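Local coordinates for protein fibrillarin-like rRNA/tRNA 2'-O-methyltransferase (Aeropyrum pernix, PDB 4DF3) that probably transfers the methyl group of bound S-adenosyl-L-methionine to ribose 2'-hydroxyls of rRNA and tRNA at sites chosen by a guide RNA, at residues A[74-77]-A[78-81]; A[161-164]-A[165-169]; A[183-186]-A[187-190]. The protein carries 2 engineered substitutions. One frame throughout, in Å; residues are numbered along the deposited sequence.

Contact 1 (A[74-77]-A[78-81]); sequences PVKE and GDRI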
loop_
_atom_site.group_PDB
_atom_site.type_symbol
_atom_site.label_atom_id
_atom_site.label_comp_id
_atom_site.label_asym_id
_atom_site.label_seq_id
_atom_site.Cartn_x
_atom_site.Cartn_y
_atom_site.Cartn_z
ATOM N N PRO A 74 4.672 7.048 4.582
ATOM C CA PRO A 74 6.086 6.705 4.593
ATOM C C PRO A 74 6.637 6.267 3.254
ATOM O O PRO A 74 7.852 6.127 3.164
ATOM C CB PRO A 74 6.162 5.506 5.563
ATOM C CG PRO A 74 4.873 4.960 5.706
ATOM C CD PRO A 74 3.825 6.050 5.282
ATOM N N VAL A 75 5.758 6.031 2.264
ATOM C CA VAL A 75 6.184 5.596 0.929
ATOM C C VAL A 75 6.727 6.865 0.211
ATOM O O VAL A 75 5.991 7.855 0.037
ATOM C CB VAL A 75 4.983 5.020 0.066
ATOM C CG1 VAL A 75 5.436 4.703 -1.411
ATOM C CG2 VAL A 75 4.372 3.749 0.694
ATOM N N LYS A 76 8.004 6.808 -0.191
ATOM C CA LYS A 76 8.743 7.944 -0.778
ATOM C C LYS A 76 9.364 7.643 -2.139
ATOM O O LYS A 76 9.726 6.498 -2.447
ATOM C CB LYS A 76 9.958 8.324 0.076
ATOM C CG LYS A 76 9.654 8.739 1.531
ATOM C CD LYS A 76 9.256 10.209 1.565
ATOM C CE LYS A 76 8.680 10.585 2.924
ATOM N NZ LYS A 76 8.003 11.961 2.775
ATOM N N GLU A 77 9.550 8.726 -2.910
ATOM C CA GLU A 77 10.296 8.623 -4.155
ATOM C C GLU A 77 11.577 7.799 -3.990
ATOM O O GLU A 77 12.371 8.014 -3.052
ATOM C CB GLU A 77 10.635 10.026 -4.666
ATOM C CG GLU A 77 11.382 9.972 -5.999
ATOM C CD GLU A 77 11.897 11.365 -6.392
ATOM O OE1 GLU A 77 11.889 12.280 -5.531
ATOM O OE2 GLU A 77 12.312 11.518 -7.561
ATOM N N GLY A 78 11.738 6.827 -4.878
ATOM C CA GLY A 78 12.919 5.912 -4.857
ATOM C C GLY A 78 12.960 4.712 -3.921
ATOM O O GLY A 78 13.951 3.955 -3.904
ATOM N N ASP A 79 11.931 4.566 -3.092
ATOM C CA ASP A 79 11.878 3.478 -2.151
ATOM C C ASP A 79 11.882 2.112 -2.889
ATOM O O ASP A 79 11.291 1.965 -3.946
ATOM C CB ASP A 79 10.576 3.510 -1.339
ATOM C CG ASP A 79 10.641 4.416 -0.134
ATOM O OD1 ASP A 79 11.698 4.998 0.114
ATOM O OD2 ASP A 79 9.589 4.546 0.564
ATOM N N ARG A 80 12.488 1.147 -2.227
ATOM C CA ARG A 80 12.342 -0.249 -2.553
ATOM C C ARG A 80 11.385 -0.803 -1.482
ATOM O O ARG A 80 11.622 -0.585 -0.256
ATOM C CB ARG A 80 13.704 -0.913 -2.366
ATOM C CG ARG A 80 14.828 -0.292 -3.216
ATOM C CD ARG A 80 14.547 -0.346 -4.654
ATOM N NE ARG A 80 15.412 0.547 -5.447
ATOM C CZ ARG A 80 16.476 0.155 -6.164
ATOM N NH1 ARG A 80 16.850 -1.135 -6.210
ATOM N NH2 ARG A 80 17.172 1.066 -6.848
ATOM N N ILE A 81 10.329 -1.500 -1.924
ATOM C CA ILE A 81 9.222 -1.914 -1.056
ATOM C C ILE A 81 8.959 -3.398 -1.246
ATOM O O ILE A 81 8.837 -3.894 -2.393
ATOM C CB ILE A 81 7.920 -1.132 -1.430
ATOM C CG1 ILE A 81 8.075 0.368 -1.105
ATOM C CG2 ILE A 81 6.719 -1.645 -0.638
ATOM C CD1 ILE A 81 6.976 1.193 -1.729
HETATM O O HOH W 1 13.522 6.681 -0.888
#
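The carboxylate of D79 receives the backbone N-H of K76 over one of its faces: K76 N lies 2.9 Å from D79 OD2 and well above the carboxylate plane, 66° out of it, in a nearly straight bond. The other oxygen is held by a water that donates to D79 OD1 at 2.7 Å and also to E77 O, bridging acid and turn. The aspartate folds back in this way because its CG sits beside its own backbone N (chi1 -85°), which brings OD2 back to the N-H of K76. Beneath it the chain reverses in a type II beta turn from K76 to D79, closed by D79 N donating to K76 O at 3.0 Å. G78 takes the third position with a positive phi of 82°, a conformation that favours glycine. Deeper in, V75 CG1 meets I81 CD1 at 3.8 Å, the two side chains crossing at about a right angle against I99 of helix 90-99. Y177 OH of strand 176-183 gives D79 OD2 a second hydrogen bond. With D79 replaced by an alanine, the K76 N-H and the Y177 hydroxyl would probably lose their shared acceptor, and the water one of its two holds. Amide, phenol and water together satisfy a buried acid, and they are likely to favour its ionised form at the entry to strand 80-84.

Contact 2 (A[161-164]-A[165-169]); sequences AAIV and VRNAR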
loop_
_atom_site.group_PDB
_atom_site.type_symbol
_atom_site.label_atom_id
_atom_site.label_comp_id
_atom_site.label_asym_id
_atom_site.label_seq_id
_atom_site.Cartn_x
_atom_site.Cartn_y
_atom_site.Cartn_z
ATOM N N ALA A 161 0.946 -11.267 11.334
ATOM C CA ALA A 161 2.048 -10.597 11.985
ATOM C C ALA A 161 3.309 -11.484 11.984
ATOM O O ALA A 161 4.393 -10.963 11.772
ATOM C CB ALA A 161 1.700 -10.108 13.374
ATOM N N ALA A 162 3.152 -12.790 12.217
ATOM C CA ALA A 162 4.294 -13.742 12.123
ATOM C C ALA A 162 4.907 -13.754 10.729
ATOM O O ALA A 162 6.123 -13.805 10.621
ATOM C CB ALA A 162 3.844 -15.189 12.529
ATOM N N ILE A 163 4.068 -13.668 9.698
ATOM C CA ILE A 163 4.576 -13.634 8.295
ATOM C C ILE A 163 5.363 -12.333 8.116
ATOM O O ILE A 163 6.478 -12.320 7.510
ATOM C CB ILE A 163 3.418 -13.691 7.289
ATOM C CG1 ILE A 163 2.684 -15.026 7.450
ATOM C CG2 ILE A 163 3.904 -13.370 5.801
ATOM C CD1 ILE A 163 1.443 -15.114 6.605
ATOM N N VAL A 164 4.756 -11.229 8.595
ATOM C CA VAL A 164 5.468 -9.928 8.556
ATOM C C VAL A 164 6.816 -9.968 9.234
ATOM O O VAL A 164 7.827 -9.492 8.628
ATOM C CB VAL A 164 4.612 -8.792 9.111
ATOM C CG1 VAL A 164 5.424 -7.482 9.346
ATOM C CG2 VAL A 164 3.384 -8.555 8.116
ATOM N N VAL A 165 6.855 -10.495 10.480
ATOM C CA VAL A 165 8.135 -10.481 11.220
ATOM C C VAL A 165 9.209 -11.270 10.487
ATOM O O VAL A 165 10.381 -10.871 10.427
ATOM C CB VAL A 165 7.881 -10.956 12.671
ATOM C CG1 VAL A 165 9.161 -11.320 13.373
ATOM C CG2 VAL A 165 7.104 -9.825 13.418
ATOM N N ARG A 166 8.807 -12.422 9.946
ATOM C CA ARG A 166 9.735 -13.329 9.235
ATOM C C ARG A 166 10.327 -12.654 8.013
ATOM O O ARG A 166 11.558 -12.679 7.775
ATOM C CB ARG A 166 8.960 -14.559 8.804
ATOM C CG ARG A 166 9.863 -15.741 8.352
ATOM C CD ARG A 166 9.007 -16.927 8.085
ATOM N NE ARG A 166 8.234 -17.315 9.283
ATOM C CZ ARG A 166 6.954 -17.661 9.260
ATOM N NH1 ARG A 166 6.277 -17.738 8.122
ATOM N NH2 ARG A 166 6.349 -17.988 10.403
ATOM N N ASN A 167 9.441 -12.064 7.191
ATOM C CA ASN A 167 9.934 -11.265 6.078
ATOM C C ASN A 167 10.800 -10.053 6.530
ATOM O O ASN A 167 11.787 -9.700 5.886
ATOM C CB ASN A 167 8.776 -10.811 5.225
ATOM C CG ASN A 167 8.304 -11.910 4.301
ATOM O OD1 ASN A 167 8.685 -11.929 3.118
ATOM N ND2 ASN A 167 7.465 -12.853 4.828
ATOM N N ALA A 168 10.406 -9.369 7.582
ATOM C CA ALA A 168 11.179 -8.182 7.981
ATOM C C ALA A 168 12.581 -8.607 8.362
ATOM O O ALA A 168 13.543 -7.900 8.090
ATOM C CB ALA A 168 10.524 -7.435 9.194
ATOM N N ARG A 169 12.695 -9.728 9.093
ATOM C CA ARG A 169 14.069 -10.212 9.498
ATOM C C ARG A 169 14.998 -10.441 8.320
ATOM O O ARG A 169 16.200 -10.087 8.372
ATOM C CB ARG A 169 13.945 -11.489 10.366
ATOM C CG ARG A 169 13.587 -11.115 11.804
ATOM C CD ARG A 169 13.097 -12.240 12.717
ATOM N NE ARG A 169 12.922 -11.700 14.077
ATOM C CZ ARG A 169 12.269 -12.307 15.084
ATOM N NH1 ARG A 169 11.685 -13.499 14.914
ATOM N NH2 ARG A 169 12.190 -11.702 16.282
#
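A161 to A168 form consecutive turns of one alpha helix, with V165 N donating to A161 O at 2.8 Å and the same i to i+4 pattern repeated through A168 N and V164 O. The carbonyl of I163 carries an extra load. N167 N reaches I163 O at 3.0 Å along the helix, while the amide nitrogen N167 ND2 bends back to the same oxygen at 2.9 Å from the opposite face of the carbonyl plane. The acceptor lies almost in the plane of the asparagine amide, only 7° out of it. N167 CG stands beside its backbone N (chi1 -79°), which turns the amide back along the helix and next to I163, whose CG2 is 3.7 Å from N167 ND2. Y141 OH bonds N167 OD1 and A135 O takes a further bond from N167 ND2, fixing the amide's rotation at both ends. On another flank, V165 CG2 rests 3.4 Å from A161 O. The R166 chain bends at its third torsion, so that A162 O lies over one guanidinium face, 4.1 Å above its plane and towards the rim, while R166 NH1 bonds R136 O. The side chain of I163 packs on A135 and comes to about 5 Å from the bound S-adenosylmethionine. The helix thus packs on strands 80-84 and 148-153 of the central sheet, beside the cofactor, as expected in the Rossmann-like fold of SAM-dependent methyltransferases.

Contact 3 (A[183-186]-A[187-190]); sequences KARS and IDVT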
loop_
_atom_site.group_PDB
_atom_site.type_symbol
_atom_site.label_atom_id
_atom_site.label_comp_id
_atom_site.label_asym_id
_atom_site.label_seq_id
_atom_site.Cartn_x
_atom_site.Cartn_y
_atom_site.Cartn_z
ATOM N N LYS A 183 -7.479 -7.363 9.994
ATOM C CA LYS A 183 -8.914 -7.475 10.256
ATOM C C LYS A 183 -9.162 -6.877 11.604
ATOM O O LYS A 183 -8.518 -7.254 12.582
ATOM C CB LYS A 183 -9.305 -8.961 10.234
ATOM C CG LYS A 183 -10.707 -9.194 9.788
ATOM C CD LYS A 183 -10.762 -9.246 8.240
ATOM C CE LYS A 183 -12.165 -9.515 7.630
ATOM N NZ LYS A 183 -13.085 -10.430 8.378
ATOM N N ALA A 184 -10.070 -5.904 11.676
ATOM C CA ALA A 184 -10.335 -5.203 12.877
ATOM C C ALA A 184 -11.700 -4.514 12.785
ATOM O O ALA A 184 -12.113 -4.044 11.719
ATOM C CB ALA A 184 -9.243 -4.070 13.149
ATOM N N ARG A 185 -12.398 -4.492 13.919
ATOM C CA ARG A 185 -13.655 -3.724 14.027
ATOM C C ARG A 185 -13.349 -2.338 14.536
ATOM O O ARG A 185 -12.306 -2.110 15.120
ATOM C CB ARG A 185 -14.600 -4.417 14.992
ATOM C CG ARG A 185 -15.129 -5.749 14.449
ATOM C CD ARG A 185 -15.661 -6.684 15.598
ATOM N NE ARG A 185 -14.649 -6.874 16.653
ATOM C CZ ARG A 185 -14.861 -7.509 17.807
ATOM N NH1 ARG A 185 -16.050 -8.052 18.060
ATOM N NH2 ARG A 185 -13.885 -7.604 18.707
ATOM N N SER A 186 -14.278 -1.390 14.348
ATOM C CA SER A 186 -13.986 -0.053 14.800
ATOM C C SER A 186 -13.594 -0.140 16.301
ATOM O O SER A 186 -12.620 0.547 16.729
ATOM C CB SER A 186 -15.205 0.827 14.607
ATOM O OG SER A 186 -14.808 2.171 14.841
ATOM N N ILE A 187 -14.342 -0.941 17.074
ATOM C CA ILE A 187 -14.121 -1.037 18.541
ATOM C C ILE A 187 -12.741 -1.585 18.930
ATOM O O ILE A 187 -12.215 -1.250 19.990
ATOM C CB ILE A 187 -15.173 -1.824 19.264
ATOM C CG1 ILE A 187 -15.232 -3.299 18.772
ATOM C CG2 ILE A 187 -16.545 -1.127 19.080
ATOM C CD1 ILE A 187 -16.116 -4.150 19.800
ATOM N N ASP A 188 -12.135 -2.371 18.046
ATOM C CA ASP A 188 -10.752 -2.813 18.331
ATOM C C ASP A 188 -9.753 -1.638 18.411
ATOM O O ASP A 188 -8.779 -1.673 19.193
ATOM C CB ASP A 188 -10.291 -3.764 17.237
ATOM C CG ASP A 188 -11.001 -5.076 17.291
ATOM O OD1 ASP A 188 -11.098 -5.669 18.354
ATOM O OD2 ASP A 188 -11.439 -5.554 16.271
ATOM N N VAL A 189 -9.986 -0.610 17.601
ATOM C CA VAL A 189 -9.154 0.576 17.542
ATOM C C VAL A 189 -9.525 1.550 18.618
ATOM O O VAL A 189 -8.656 2.114 19.264
ATOM C CB VAL A 189 -9.173 1.229 16.102
ATOM C CG1 VAL A 189 -8.186 2.488 16.035
ATOM C CG2 VAL A 189 -8.588 0.117 15.107
ATOM N N THR A 190 -10.833 1.759 18.827
ATOM C CA THR A 190 -11.253 2.924 19.625
ATOM C C THR A 190 -11.472 2.602 21.051
ATOM O O THR A 190 -11.353 3.489 21.899
ATOM C CB THR A 190 -12.601 3.504 19.151
ATOM O OG1 THR A 190 -13.569 2.427 19.159
ATOM C CG2 THR A 190 -12.470 4.066 17.762
#
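R185 and D188 meet at a slant over the first turn of a short helix, their guanidinium and carboxylate planes inclined by 43°. The pairing is a loose salt bridge: R185 NH2 stands 3.4 Å from D188 OD1, which lies at the guanidinium edge near its plane, and R185 NE is 3.5 Å from D188 OD2, both bonds being weak. A tighter grip comes from the backbone, where R185 N donates to D188 OD2 at 2.8 Å, nearly straight at 167°, meeting the oxygen on its anti side. D188 CG lies beside its own backbone N (chi1 -70°), and this swings the carboxylate back over the start of the helix. In return, D188 N donates to R185 O at 2.9 Å. I187 comes at the arginine from another direction, its side chain running obliquely across it. Its CD1 sits over the centre of one guanidinium face, 4.1 Å above the plane, and its CG1 is 4.0 Å from R185 CB. One residue further on, S186 O accepts T190 N at 3.0 Å, and V189 N more weakly. S194 N gives D188 OD1 a further hydrogen bond, and Y197 of helix 195-206 packs against the aspartate. The acid's bond to the R185 amide resembles one half of a capping box. With two backbone amides and an arginine directed at it, the buried carboxylate of D188 is probably stabilised as an anion, and the N-terminal end of the helix would add to that effect.

In the fold
Reading from the N terminus, contact 1 is a turn leading from the loop after helix 61-67 into strand 80-84, an inner strand of the seven-stranded mixed sheet. Contact 2 follows on helix 160-171, which comes after strand 148-153 and packs against that strand and strand 80-84. Contact 3 then marks the passage from strand 176-183 into helix 186-190, close to strands 211-216 and 224-229. The three lie in series, so none nests in or crosses another, and none touches: nearest atoms are about 10 Å apart between contacts 1 and 2 and about 9 Å between contacts 2 and 3. Contacts 1 and 3 lie on opposite sides of the chain's centre.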